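Local atomic coordinates of SidF, inhibitor of growth family, member 3 (Legionella pneumophila subsp. pneumophila, PDB entry 4FYE), a protein that is a Legionella phosphoinositide phosphatase, classed as a phosphatidylinositol-3,4,5-trisphosphate 3-phosphatase, and probably removes the 3-phosphate from such membrane lipids. Residues D183-F189 / Q200-P206; I9-T14 / V260-D265; R557-Y561 / Q610-E615. The protein carries 1 engineered substitution. All coordinates share one frame; numbering follows the deposited sequence.

Contact 1 (D183-F189 / Q200-P206); sequences DTLIHRF and QFIMYIP
With CG wedged between its backbone N and carbonyl carbon (chi1 56°), F189 carries its ring back across strand 200-206, where the CE1 corner meets CD1 of I202 at 3.9 Å. I202 CD1 lies near the ring plane, at the edge, while CB of Q200 covers part of one face. The other side of the sheet has a second apolar pair: M203, bent at its last torsion (chi3 89°), lies alongside I186, and its CE comes to 3.8 Å from I186 CD1.

The backbones run antiparallel and are bonded along their length. H187 N gives a nearly straight bond of 2.9 Å to I202 O (177° at the hydrogen), and I202 N returns one to H187 O. L185 N bonds to Y204 O at 2.8 Å. Near the loop end, F189 N approaches Q200 O from above the carbonyl plane at 3.1 Å, and Q200 N reaches F189 O at 2.8 Å. L185, H187 and Y204 share the F189 side of the sheet and meet helix 701-712; the imidazole of H187 is held through NE2 by S56 OG, and one of its faces is covered by the F189 ring atom CD1. R188, on the I186 side, forms a salt bridge with E199.

The other edge of 184-189, turned from 200-206, is hydrogen-bonded to strand 50-55, and 200-206 pairs on its far side with strand 247-254, antiparallel. The arrangement is a long-looped antiparallel beta hairpin, forming the two central strands of a six-stranded mixed sheet.

Contact 2 (I9-T14 / V260-D265); sequences IETYVT and VTIHHD
Two acceptors that do not bond face each other where the helix of I9-T14 meets strand V260-D265: OE1 of E10 stands 3.5 Å from the carbonyl O of V260. The glutamate is brought there by an extended chain whose CG is anti to the backbone N (chi1 -170°). It lies at the exposed margin, and no hydrogen bond crosses between the two segments.

Apolar side chains make the body of the contact. I262 points its CD1 at the helix surface, 4.1 Å from I9 CG2 and equally 4.1 Å from the CA of E10, with the branch of V13 just beyond. Two residues earlier in the strand, V260 meets V13 through CG1 to CG1 at 4.3 Å, and its CB lies 4.0 Å from OG1 of T14, the two side chains running alongside in opposite senses.

This is a helix laid across an edge strand of the six-stranded sheet, the local axes 9.2 Å apart and their directions 116° from one another. The strand carries a classic beta bulge, in which H263 and H264 both face A251. The additional residue shifts the alternation, and D265, rather than H264, next turns toward the helix. The two histidines pack on helix 652-668 instead.

The carboxylate of D265 passes beside I9 CG2 but is tied by salt bridges to R248, R308 and R312. Within the helix, T14 OG1 turns back to E10 O at 2.9 Å, its hydroxyl lying beside its own backbone N (chi1 -65°). T14 N bonds to the same oxygen from the opposite face of the carbonyl plane.

Contact 3 (R557-Y561 / Q610-E615); sequences RKAYY and QELYYE
The carbonyl O of Q610 accepts the backbone N-H of Y614 at 2.8 Å and a weaker one from Y613, and the helical turn so formed turns the side chains of Q610 and Y614 toward Y561. The Y561 ring extends across the interface with CG anti to its backbone N (chi1 172°). CB of Q610 sits over one face of it, 4.2 Å from the ring centroid, in a CH-pi contact.

Y561 and Y614 form an oblique aromatic pair: the centroids are 5.8 Å apart and the planes differ by 32°. Y614 points the opposite way, into helix 557-561. Its ring receives an off-centre CH-pi contact, with K558 CA 4.2 Å from the ring centroid, and the lysine chain runs on past it, its CE passing 3.7 Å from Y614 O.

Both phenol ends meet carbon. OH of Y614 lies against CB of R557 at 3.2 Å, and OH of Y561 is modelled 2.9 Å from E611 CB, too close for its exact place to be relied on. The nearby E611 N is at too poor an angle for a hydrogen bond. R557 sends its guanidinium away from this interface, to a salt bridge with D450 and a hydrogen bond with N446 on helix 438-458, whose V445 also touches Y614.

The two tyrosines thus interleave from opposing helices. Here helix 522-583, near the end of its predicted coiled-coil portion, meets helix 590-614 with local axes 10.7 Å apart and directions 122° from one another, a crossing too steep for the paired helices of a coiled coil; this is helix-helix packing through interleaved tyrosines.

How the contacts relate
Contacts 1 and 2 share the same sheet and touch, with centres 11 Å apart. V13 of contact 2 reaches into contact 1: its CG1 lies 3.8 Å from M203 CE and also 3.8 Å from F201 CZ, while F201 CE1 approaches V260 CG2 at 3.9 Å. The helix therefore spans from the hairpin to the edge strand 260-268 on one face of the sheet, and contact 1 is nested in the chain loop that contact 2 closes. Contact 3 stands apart in the helical region, across the chain's centre from contact 1, about 37 Å from contact 1 and 36 Å from contact 2 between centres. Its nearest atoms are about 22 Å and 17 Å away, respectively, and it touches neither.

Contact 1 (D183-F189 / Q200-P206)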
# COMPACT_ATOMS: atom_id res chain seq x y z
N ASP A 183 -15.64 -1.20 -2.69
CA ASP A 183 -16.20 -0.29 -1.76
C ASP A 183 -15.09 0.57 -1.10
O ASP A 183 -13.93 0.14 -0.91
CB ASP A 183 -16.93 -1.11 -0.70
CG ASP A 183 -18.14 -1.84 -1.23
OD1 ASP A 183 -18.69 -1.47 -2.31
OD2 ASP A 183 -18.57 -2.82 -0.55
N THR A 184 -15.43 1.75 -0.69
CA THR A 184 -14.53 2.50 0.14
C THR A 184 -14.63 1.97 1.58
O THR A 184 -15.71 1.67 2.05
CB THR A 184 -14.93 3.99 0.11
OG1 THR A 184 -14.54 4.53 -1.15
CG2 THR A 184 -14.16 4.69 1.11
N LEU A 185 -13.51 1.88 2.28
CA LEU A 185 -13.60 1.35 3.60
C LEU A 185 -13.10 2.34 4.64
O LEU A 185 -11.99 2.91 4.51
CB LEU A 185 -12.76 0.09 3.69
CG LEU A 185 -12.88 -0.84 2.50
CD1 LEU A 185 -11.70 -1.78 2.68
CD2 LEU A 185 -14.23 -1.59 2.51
N ILE A 186 -13.92 2.50 5.70
CA ILE A 186 -13.67 3.49 6.73
C ILE A 186 -13.72 2.93 8.15
O ILE A 186 -14.65 2.22 8.54
CB ILE A 186 -14.67 4.65 6.63
CG1 ILE A 186 -14.64 5.24 5.24
CG2 ILE A 186 -14.27 5.81 7.56
CD1 ILE A 186 -15.50 6.49 5.12
N HIS A 187 -12.71 3.25 8.94
CA HIS A 187 -12.77 3.03 10.38
C HIS A 187 -12.64 4.31 11.13
O HIS A 187 -11.57 4.98 11.03
CB HIS A 187 -11.66 2.13 10.80
CG HIS A 187 -11.69 1.75 12.25
ND1 HIS A 187 -10.62 1.30 12.88
CD2 HIS A 187 -12.68 1.87 13.21
CE1 HIS A 187 -10.90 1.03 14.14
NE2 HIS A 187 -12.17 1.42 14.36
N ARG A 188 -13.68 4.64 11.90
CA ARG A 188 -13.69 5.80 12.83
C ARG A 188 -13.60 5.41 14.30
O ARG A 188 -14.33 4.50 14.77
CB ARG A 188 -15.04 6.51 12.72
CG ARG A 188 -15.41 6.78 11.27
CD ARG A 188 -16.85 7.34 11.13
NE ARG A 188 -16.96 8.69 11.64
CZ ARG A 188 -17.66 9.66 11.03
NH1 ARG A 188 -18.33 9.41 9.90
NH2 ARG A 188 -17.71 10.87 11.57
N PHE A 189 -12.80 6.17 15.04
CA PHE A 189 -12.50 5.94 16.46
C PHE A 189 -11.83 7.18 17.14
O PHE A 189 -11.09 7.90 16.49
CB PHE A 189 -11.52 4.73 16.63
CG PHE A 189 -10.19 4.88 15.84
CD1 PHE A 189 -10.13 4.59 14.47
CD2 PHE A 189 -9.01 5.33 16.48
CE1 PHE A 189 -8.94 4.79 13.72
CE2 PHE A 189 -7.81 5.51 15.75
CZ PHE A 189 -7.77 5.20 14.38
N GLN A 200 -10.69 10.39 15.22
CA GLN A 200 -9.81 10.05 14.16
C GLN A 200 -10.46 9.07 13.15
O GLN A 200 -11.54 8.51 13.41
CB GLN A 200 -8.53 9.49 14.77
CG GLN A 200 -7.53 10.53 15.31
CD GLN A 200 -8.09 11.38 16.45
OE1 GLN A 200 -8.05 12.62 16.35
NE2 GLN A 200 -8.60 10.73 17.55
N PHE A 201 -9.80 8.86 12.00
CA PHE A 201 -10.29 7.88 10.99
C PHE A 201 -9.14 7.38 10.14
O PHE A 201 -8.09 8.05 10.02
CB PHE A 201 -11.31 8.49 10.06
CG PHE A 201 -10.79 9.67 9.33
CD1 PHE A 201 -10.96 10.94 9.86
CD2 PHE A 201 -10.18 9.54 8.09
CE1 PHE A 201 -10.47 12.07 9.17
CE2 PHE A 201 -9.68 10.64 7.40
CZ PHE A 201 -9.81 11.90 7.94
N ILE A 202 -9.36 6.22 9.52
CA ILE A 202 -8.52 5.69 8.49
C ILE A 202 -9.44 5.13 7.41
O ILE A 202 -10.39 4.42 7.72
CB ILE A 202 -7.68 4.50 8.98
CG1 ILE A 202 -6.88 4.83 10.23
CG2 ILE A 202 -6.71 4.06 7.86
CD1 ILE A 202 -6.50 3.58 10.97
N MET A 203 -9.11 5.38 6.14
CA MET A 203 -9.89 4.82 5.07
C MET A 203 -9.03 4.29 3.93
O MET A 203 -7.88 4.63 3.84
CB MET A 203 -10.89 5.82 4.57
CG MET A 203 -10.35 7.20 4.35
SD MET A 203 -11.66 8.19 3.54
CE MET A 203 -12.62 8.90 4.90
N TYR A 204 -9.57 3.37 3.15
CA TYR A 204 -8.97 2.78 2.00
C TYR A 204 -9.98 3.12 0.94
O TYR A 204 -11.19 2.76 1.07
CB TYR A 204 -8.78 1.23 2.14
CG TYR A 204 -7.57 0.75 2.99
CD1 TYR A 204 -6.88 1.58 3.82
CD2 TYR A 204 -7.17 -0.56 2.96
CE1 TYR A 204 -5.79 1.15 4.57
CE2 TYR A 204 -6.11 -1.04 3.74
CZ TYR A 204 -5.41 -0.19 4.53
OH TYR A 204 -4.36 -0.68 5.30
N ILE A 205 -9.52 3.92 -0.03
CA ILE A 205 -10.31 4.28 -1.15
C ILE A 205 -9.70 3.56 -2.32
O ILE A 205 -8.53 3.70 -2.58
CB ILE A 205 -10.29 5.77 -1.39
CG1 ILE A 205 -10.78 6.55 -0.17
CG2 ILE A 205 -11.19 6.13 -2.59
CD1 ILE A 205 -10.32 8.01 -0.27
N PRO A 206 -10.47 2.74 -2.99
CA PRO A 206 -9.92 1.96 -4.10
C PRO A 206 -9.50 2.92 -5.20
O PRO A 206 -10.24 3.81 -5.59
CB PRO A 206 -11.11 1.20 -4.63
CG PRO A 206 -12.22 1.39 -3.66
CD PRO A 206 -11.95 2.65 -2.91

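Contact 2 (I9-T14 / V260-D265)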
# COMPACT_ATOMS: atom_id res chain seq x y z
N ILE A 9 -9.13 15.63 -2.87
CA ILE A 9 -9.12 14.56 -1.91
C ILE A 9 -9.75 15.00 -0.57
O ILE A 9 -10.62 14.31 -0.03
CB ILE A 9 -7.68 14.01 -1.74
CG1 ILE A 9 -7.62 12.48 -1.86
CG2 ILE A 9 -6.87 14.66 -0.60
CD1 ILE A 9 -8.64 11.68 -1.12
N GLU A 10 -9.37 16.18 -0.07
CA GLU A 10 -9.89 16.64 1.17
C GLU A 10 -11.40 16.80 1.09
O GLU A 10 -12.11 16.40 2.04
CB GLU A 10 -9.27 17.96 1.65
CG GLU A 10 -9.69 18.26 3.08
CD GLU A 10 -9.29 19.63 3.66
OE1 GLU A 10 -10.09 20.20 4.48
OE2 GLU A 10 -8.18 20.13 3.32
N THR A 11 -11.92 17.37 -0.01
CA THR A 11 -13.36 17.59 -0.01
C THR A 11 -14.06 16.22 -0.08
O THR A 11 -14.97 15.92 0.68
CB THR A 11 -13.89 18.59 -1.06
OG1 THR A 11 -14.32 17.86 -2.21
CG2 THR A 11 -12.87 19.65 -1.47
N TYR A 12 -13.59 15.36 -0.96
CA TYR A 12 -14.08 14.00 -0.91
C TYR A 12 -14.05 13.30 0.46
O TYR A 12 -15.05 12.72 0.89
CB TYR A 12 -13.40 13.15 -1.94
CG TYR A 12 -14.02 11.80 -2.16
CD1 TYR A 12 -15.41 11.63 -2.30
CD2 TYR A 12 -13.23 10.69 -2.27
CE1 TYR A 12 -15.98 10.37 -2.55
CE2 TYR A 12 -13.77 9.44 -2.54
CZ TYR A 12 -15.13 9.28 -2.67
OH TYR A 12 -15.60 8.00 -2.90
N VAL A 13 -12.94 13.36 1.17
CA VAL A 13 -12.84 12.66 2.47
C VAL A 13 -13.87 13.23 3.45
O VAL A 13 -14.48 12.50 4.27
CB VAL A 13 -11.42 12.84 3.01
CG1 VAL A 13 -11.36 12.48 4.48
CG2 VAL A 13 -10.38 12.09 2.12
N THR A 14 -14.08 14.55 3.35
CA THR A 14 -15.03 15.23 4.18
C THR A 14 -16.44 14.76 3.88
O THR A 14 -17.20 14.48 4.80
CB THR A 14 -14.98 16.73 3.91
OG1 THR A 14 -13.69 17.23 4.31
CG2 THR A 14 -16.08 17.42 4.69
N VAL A 260 -11.75 18.46 8.29
CA VAL A 260 -10.82 17.40 8.38
C VAL A 260 -9.41 17.94 8.32
O VAL A 260 -9.16 18.86 7.57
CB VAL A 260 -11.11 16.44 7.23
CG1 VAL A 260 -9.87 15.90 6.63
CG2 VAL A 260 -12.05 15.35 7.72
N THR A 261 -8.50 17.38 9.12
CA THR A 261 -7.07 17.52 8.84
C THR A 261 -6.55 16.11 8.52
O THR A 261 -6.85 15.14 9.23
CB THR A 261 -6.36 18.10 10.08
OG1 THR A 261 -6.95 19.37 10.39
CG2 THR A 261 -4.87 18.28 9.88
N ILE A 262 -5.74 16.01 7.48
CA ILE A 262 -5.27 14.77 6.96
C ILE A 262 -3.86 14.59 7.48
O ILE A 262 -3.03 15.44 7.21
CB ILE A 262 -5.34 14.77 5.41
CG1 ILE A 262 -6.82 14.69 4.96
CG2 ILE A 262 -4.65 13.54 4.85
CD1 ILE A 262 -7.02 14.72 3.46
N HIS A 263 -3.58 13.52 8.23
CA HIS A 263 -2.23 13.28 8.78
C HIS A 263 -1.44 12.27 7.97
O HIS A 263 -0.25 12.12 8.17
CB HIS A 263 -2.25 12.83 10.26
CG HIS A 263 -3.20 13.62 11.12
ND1 HIS A 263 -3.02 14.94 11.42
CD2 HIS A 263 -4.41 13.24 11.73
CE1 HIS A 263 -4.03 15.37 12.19
NE2 HIS A 263 -4.89 14.34 12.37
N HIS A 264 -2.08 11.57 7.05
CA HIS A 264 -1.38 10.61 6.20
C HIS A 264 -2.14 10.36 4.93
O HIS A 264 -3.39 10.18 4.92
CB HIS A 264 -1.14 9.31 6.94
CG HIS A 264 -0.41 8.26 6.12
ND1 HIS A 264 0.91 8.32 5.88
CD2 HIS A 264 -0.86 7.10 5.52
CE1 HIS A 264 1.29 7.28 5.15
NE2 HIS A 264 0.21 6.52 4.93
N ASP A 265 -1.38 10.26 3.85
CA ASP A 265 -1.89 10.09 2.52
C ASP A 265 -0.85 9.29 1.67
O ASP A 265 0.21 9.83 1.30
CB ASP A 265 -2.16 11.48 1.94
CG ASP A 265 -2.70 11.41 0.49
OD1 ASP A 265 -2.49 10.35 -0.20
OD2 ASP A 265 -3.38 12.38 0.07

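Contact 3 (R557-Y561 / Q610-E615)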
# COMPACT_ATOMS: atom_id res chain seq x y z
N ARG A 557 29.81 6.50 4.34
CA ARG A 557 28.73 6.94 5.21
C ARG A 557 28.78 6.14 6.50
O ARG A 557 28.63 6.68 7.61
CB ARG A 557 27.38 6.90 4.50
CG ARG A 557 26.99 8.27 3.91
CD ARG A 557 26.46 8.25 2.47
NE ARG A 557 25.99 9.57 2.09
CZ ARG A 557 25.48 9.92 0.90
NH1 ARG A 557 25.35 9.05 -0.08
NH2 ARG A 557 25.10 11.17 0.70
N LYS A 558 29.08 4.86 6.35
CA LYS A 558 29.04 3.92 7.46
C LYS A 558 30.07 4.35 8.50
O LYS A 558 29.74 4.59 9.67
CB LYS A 558 29.29 2.51 6.92
CG LYS A 558 29.32 1.36 7.93
CD LYS A 558 29.35 0.04 7.18
CE LYS A 558 28.64 -1.11 7.88
NZ LYS A 558 29.54 -1.72 8.87
N ALA A 559 31.31 4.50 8.08
CA ALA A 559 32.35 4.92 9.02
C ALA A 559 32.05 6.31 9.61
O ALA A 559 32.39 6.57 10.77
CB ALA A 559 33.72 4.92 8.36
N TYR A 560 31.42 7.19 8.82
CA TYR A 560 31.11 8.53 9.31
C TYR A 560 30.02 8.45 10.36
O TYR A 560 30.13 9.09 11.42
CB TYR A 560 30.62 9.39 8.17
CG TYR A 560 30.26 10.80 8.59
CD1 TYR A 560 29.02 11.07 9.16
CD2 TYR A 560 31.17 11.87 8.40
CE1 TYR A 560 28.68 12.35 9.55
CE2 TYR A 560 30.83 13.17 8.77
CZ TYR A 560 29.58 13.40 9.35
OH TYR A 560 29.19 14.68 9.72
N TYR A 561 28.99 7.66 10.09
CA TYR A 561 27.88 7.56 11.02
C TYR A 561 28.33 6.98 12.35
O TYR A 561 27.91 7.43 13.41
CB TYR A 561 26.75 6.69 10.45
CG TYR A 561 25.68 6.41 11.48
CD1 TYR A 561 24.80 7.40 11.86
CD2 TYR A 561 25.59 5.17 12.08
CE1 TYR A 561 23.83 7.15 12.81
CE2 TYR A 561 24.62 4.92 13.03
CZ TYR A 561 23.75 5.92 13.39
OH TYR A 561 22.79 5.68 14.33
N GLN A 610 19.27 5.33 9.76
CA GLN A 610 20.69 5.11 9.67
C GLN A 610 21.14 4.18 10.74
O GLN A 610 21.94 3.29 10.46
CB GLN A 610 21.45 6.44 9.74
CG GLN A 610 21.20 7.28 8.51
CD GLN A 610 21.85 8.65 8.59
OE1 GLN A 610 22.37 9.16 7.59
NE2 GLN A 610 21.81 9.25 9.77
N GLU A 611 20.64 4.36 11.97
CA GLU A 611 21.09 3.50 13.06
C GLU A 611 20.79 2.03 12.72
O GLU A 611 21.66 1.14 12.87
CB GLU A 611 20.48 3.91 14.42
CG GLU A 611 20.73 2.83 15.49
CD GLU A 611 19.84 2.91 16.73
OE1 GLU A 611 19.96 3.93 17.46
OE2 GLU A 611 19.06 1.92 16.99
N LEU A 612 19.56 1.77 12.23
CA LEU A 612 19.07 0.41 12.01
C LEU A 612 19.80 -0.21 10.82
O LEU A 612 19.99 -1.44 10.74
CB LEU A 612 17.58 0.44 11.75
CG LEU A 612 16.48 0.19 12.83
CD1 LEU A 612 16.93 -0.38 14.19
CD2 LEU A 612 15.61 1.41 13.01
N TYR A 613 20.21 0.65 9.89
CA TYR A 613 20.76 0.16 8.63
C TYR A 613 22.26 -0.05 8.82
O TYR A 613 22.76 -1.17 8.62
CB TYR A 613 20.43 1.11 7.44
CG TYR A 613 21.15 0.72 6.16
CD1 TYR A 613 20.85 -0.49 5.50
CD2 TYR A 613 22.22 1.50 5.68
CE1 TYR A 613 21.56 -0.88 4.38
CE2 TYR A 613 22.95 1.13 4.56
CZ TYR A 613 22.61 -0.04 3.90
OH TYR A 613 23.36 -0.37 2.78
N TYR A 614 22.97 0.98 9.25
CA TYR A 614 24.41 0.89 9.36
C TYR A 614 24.88 -0.10 10.44
O TYR A 614 25.82 -0.84 10.19
CB TYR A 614 25.06 2.27 9.49
CG TYR A 614 24.92 3.12 8.23
CD1 TYR A 614 25.49 2.70 7.03
CD2 TYR A 614 24.26 4.35 8.25
CE1 TYR A 614 25.38 3.46 5.88
CE2 TYR A 614 24.15 5.13 7.09
CZ TYR A 614 24.72 4.67 5.90
OH TYR A 614 24.62 5.36 4.70
N GLU A 615 24.20 -0.13 11.60
CA GLU A 615 24.43 -1.13 12.69
C GLU A 615 23.84 -2.51 12.37
O GLU A 615 24.03 -3.48 13.10
CB GLU A 615 23.84 -0.64 14.02
CG GLU A 615 24.50 0.65 14.50
CD GLU A 615 24.11 1.08 15.91
OE1 GLU A 615 23.41 0.31 16.62
OE2 GLU A 615 24.53 2.19 16.32